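Local coordinates for protein insulinase family protease (Yersinia pestis, PDB 3GO9) that is predicted to be a protease of the insulinase (M16) family, whose members are typically zinc-dependent peptidases that cut polypeptides, at residues P105-S110 with T114-S119. Residues are numbered along the deposited sequence; the frame is centred on the assembly and turned at random.
Sequences PPAITS and TLYSLS
Ile108 and Leu115 exchange backbone hydrogen bonds in both directions: Ile108 N reaches Leu115 O at 2.9 Å, and Leu115 N reaches Ile108 O at 2.8 Å. With the strand axes at 170°, this hydrogen-bonded pair, flanked by the non-hydrogen-bonded pairs Ala107–Tyr116 and Thr109–Thr114, defines an antiparallel beta hairpin. A third bond, from Ser117 N to Pro106 O at 3.0 Å, is about as straight at the hydrogen as the other two, but its donor stands 37° out of the carbonyl plane. That out-of-plane approach fits Pro106, whose helix-like backbone turns the chain away from strand geometry. Leu115 O carries extra load, accepting a second hydrogen bond from a water and a close CA-H contact from Ala107. The same water donates to Pro105 O at 2.8 Å and accepts from Ser117 OG, joining both to Leu115 O where Pro105 leads into the hairpin. Ser117 holds OG beside its own backbone N (chi1 -58°), within 2.7 Å of the water O. On the face of Ala107 and Tyr116, Ala107 CB meets the ring at CD1, 3.9 Å away, while the phenol OH bonds to Tyr207. Thr109 and Thr114 lie side by side through their CG2 methyls; Thr109 OG1 bonds to ND1 of zinc ligand His72, making it a second-shell residue, and Thr114 OG1 to Thr58 O. Ile108 CD1 and Leu115 CD2 meet loosely on the other face. The hairpin lies within the seven-stranded sheet: 107-109 also pairs with parallel strand 160-162, 114-120 with antiparallel strand 50-56, and helices 70-80 and 125-140 pack against Tyr116.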
ATOM      1  N   PRO A 105      -6.981 -12.608   1.701  1.00 11.08           N
ATOM      2  CA  PRO A 105      -6.587 -13.857   2.343  1.00 11.65           C
ATOM      3  C   PRO A 105      -6.560 -13.713   3.848  1.00  9.91           C
ATOM      4  O   PRO A 105      -6.378 -12.609   4.381  1.00 10.27           O
ATOM      5  CB  PRO A 105      -5.193 -14.127   1.797  1.00 12.05           C
ATOM      6  CG  PRO A 105      -4.668 -12.801   1.334  1.00 16.28           C
ATOM      7  CD  PRO A 105      -5.855 -11.919   1.036  1.00 11.82           C
ATOM      8  N   PRO A 106      -6.600 -14.839   4.558  1.00 10.36           N
ATOM      9  CA  PRO A 106      -6.582 -14.768   6.029  1.00 10.71           C
ATOM     10  C   PRO A 106      -5.369 -14.086   6.599  1.00 10.47           C
ATOM     11  O   PRO A 106      -5.445 -13.402   7.618  1.00 10.25           O
ATOM     12  CB  PRO A 106      -6.650 -16.231   6.461  1.00 11.61           C
ATOM     13  CG  PRO A 106      -7.299 -16.911   5.354  1.00 12.98           C
ATOM     14  CD  PRO A 106      -6.793 -16.222   4.101  1.00 11.83           C
ATOM     15  N   ALA A 107      -4.245 -14.280   5.952  1.00  8.91           N
ATOM     16  CA  ALA A 107      -3.041 -13.545   6.321  1.00  9.25           C
ATOM     17  C   ALA A 107      -2.177 -13.288   5.112  1.00  9.75           C
ATOM     18  O   ALA A 107      -2.207 -14.023   4.126  1.00  9.68           O
ATOM     19  CB  ALA A 107      -2.230 -14.302   7.353  1.00 10.21           C
ATOM     20  N   ILE A 108      -1.461 -12.186   5.210  1.00  9.08           N
ATOM     21  CA  ILE A 108      -0.477 -11.742   4.259  1.00 10.02           C
ATOM     22  C   ILE A 108       0.789 -11.534   5.019  1.00  9.67           C
ATOM     23  O   ILE A 108       0.783 -10.828   6.052  1.00  9.39           O
ATOM     24  CB  ILE A 108      -0.892 -10.366   3.624  1.00 10.25           C
ATOM     25  CG1 ILE A 108      -2.181 -10.511   2.829  1.00  9.79           C
ATOM     26  CG2 ILE A 108       0.273  -9.776   2.767  1.00 11.37           C
ATOM     27  CD1 ILE A 108      -2.833  -9.192   2.482  1.00 14.25           C
ATOM     28  N   THR A 109       1.886 -12.139   4.578  1.00  8.42           N
ATOM     29  CA  THR A 109       3.158 -11.894   5.242  1.00  9.44           C
ATOM     30  C   THR A 109       4.154 -11.216   4.319  1.00  9.83           C
ATOM     31  O   THR A 109       4.075 -11.344   3.092  1.00 11.45           O
ATOM     32  CB  THR A 109       3.776 -13.165   5.811  1.00 10.20           C
ATOM     33  OG1 THR A 109       4.332 -13.955   4.790  1.00 13.48           O
ATOM     34  CG2 THR A 109       2.737 -13.980   6.604  1.00 10.98           C
ATOM     35  N   SER A 110       5.071 -10.461   4.891  1.00  9.48           N
ATOM     36  CA  SER A 110       5.937  -9.647   4.086  1.00  8.62           C
ATOM     37  C   SER A 110       7.298  -9.554   4.773  1.00  8.85           C
ATOM     38  O   SER A 110       7.629 -10.386   5.623  1.00  8.72           O
ATOM     39  CB  SER A 110       5.237  -8.281   3.859  1.00 10.01           C
ATOM     40  OG  SER A 110       5.953  -7.446   2.962  1.00 10.52           O
ATOM     41  N   THR A 114       3.301  -8.999   9.270  1.00  8.01           N
ATOM     42  CA  THR A 114       2.237  -9.975   8.968  1.00  8.32           C
ATOM     43  C   THR A 114       0.897  -9.309   9.238  1.00  8.75           C
ATOM     44  O   THR A 114       0.699  -8.687  10.294  1.00  9.81           O
ATOM     45  CB  THR A 114       2.400 -11.164   9.901  1.00  8.28           C
ATOM     46  OG1 THR A 114       3.668 -11.768   9.610  1.00  9.64           O
ATOM     47  CG2 THR A 114       1.347 -12.254   9.707  1.00  9.68           C
ATOM     48  N   LEU A 115      -0.062  -9.500   8.350  1.00  8.77           N
ATOM     49  CA  LEU A 115      -1.370  -8.858   8.452  1.00  9.27           C
ATOM     50  C   LEU A 115      -2.420  -9.952   8.437  1.00  8.45           C
ATOM     51  O   LEU A 115      -2.539 -10.682   7.413  1.00 10.79           O
ATOM     52  CB  LEU A 115      -1.599  -7.929   7.255  1.00  9.01           C
ATOM     53  CG  LEU A 115      -3.015  -7.335   7.107  1.00 11.43           C
ATOM     54  CD1 LEU A 115      -3.249  -6.392   8.248  1.00 13.82           C
ATOM     55  CD2 LEU A 115      -3.206  -6.589   5.776  1.00 12.95           C
ATOM     56  N   TYR A 116      -3.191 -10.062   9.547  1.00  6.71           N
ATOM     57  CA  TYR A 116      -4.342 -10.961   9.646  1.00  8.20           C
ATOM     58  C   TYR A 116      -5.610 -10.179   9.340  1.00  8.28           C
ATOM     59  O   TYR A 116      -5.782  -9.073   9.831  1.00  9.97           O
ATOM     60  CB  TYR A 116      -4.459 -11.553  11.056  1.00  8.57           C
ATOM     61  CG  TYR A 116      -3.302 -12.480  11.407  1.00  7.48           C
ATOM     62  CD1 TYR A 116      -3.327 -13.774  11.058  1.00  7.99           C
ATOM     63  CD2 TYR A 116      -2.145 -11.994  12.038  1.00  7.87           C
ATOM     64  CE1 TYR A 116      -2.313 -14.636  11.424  1.00  6.75           C
ATOM     65  CE2 TYR A 116      -1.064 -12.854  12.317  1.00  8.52           C
ATOM     66  CZ  TYR A 116      -1.183 -14.168  12.027  1.00  9.16           C
ATOM     67  OH  TYR A 116      -0.168 -15.102  12.231  1.00  9.61           O
ATOM     68  N   SER A 117      -6.533 -10.780   8.571  1.00  8.06           N
ATOM     69  CA  SER A 117      -7.715 -10.061   8.124  1.00  9.64           C
ATOM     70  C   SER A 117      -8.961 -10.908   8.287  1.00  8.92           C
ATOM     71  O   SER A 117      -9.023 -12.033   7.767  1.00  9.95           O
ATOM     72  CB  SER A 117      -7.613  -9.629   6.658  1.00 10.50           C
ATOM     73  OG  SER A 117      -6.471  -8.800   6.361  1.00 11.52           O
ATOM     74  N   LEU A 118      -9.971 -10.330   8.923  1.00  6.84           N
ATOM     75  CA  LEU A 118     -11.316 -10.899   9.013  1.00  8.16           C
ATOM     76  C   LEU A 118     -12.361  -9.843   8.606  1.00  8.85           C
ATOM     77  O   LEU A 118     -12.211  -8.640   8.877  1.00 10.00           O
ATOM     78  CB  LEU A 118     -11.613 -11.418  10.412  1.00  8.14           C
ATOM     79  CG  LEU A 118     -11.031 -12.796  10.713  1.00 10.07           C
ATOM     80  CD1 LEU A 118     -10.784 -13.071  12.185  1.00 17.82           C
ATOM     81  CD2 LEU A 118     -12.024 -13.848  10.192  1.00 13.69           C
ATOM     82  N   SER A 119     -13.436 -10.283   7.962  1.00  9.09           N
ATOM     83  CA  SER A 119     -14.522  -9.431   7.511  1.00  9.38           C
ATOM     84  C   SER A 119     -15.791 -10.160   7.926  1.00 10.46           C
ATOM     85  O   SER A 119     -16.036 -11.270   7.411  1.00 10.21           O
ATOM     86  CB  SER A 119     -14.503  -9.328   5.965  1.00  8.90           C
ATOM     87  OG  SER A 119     -15.689  -8.681   5.468  1.00  9.84           O
TER
HETATM   88  O   HOH W   1      -4.699 -10.541   5.341  1.00 11.87           O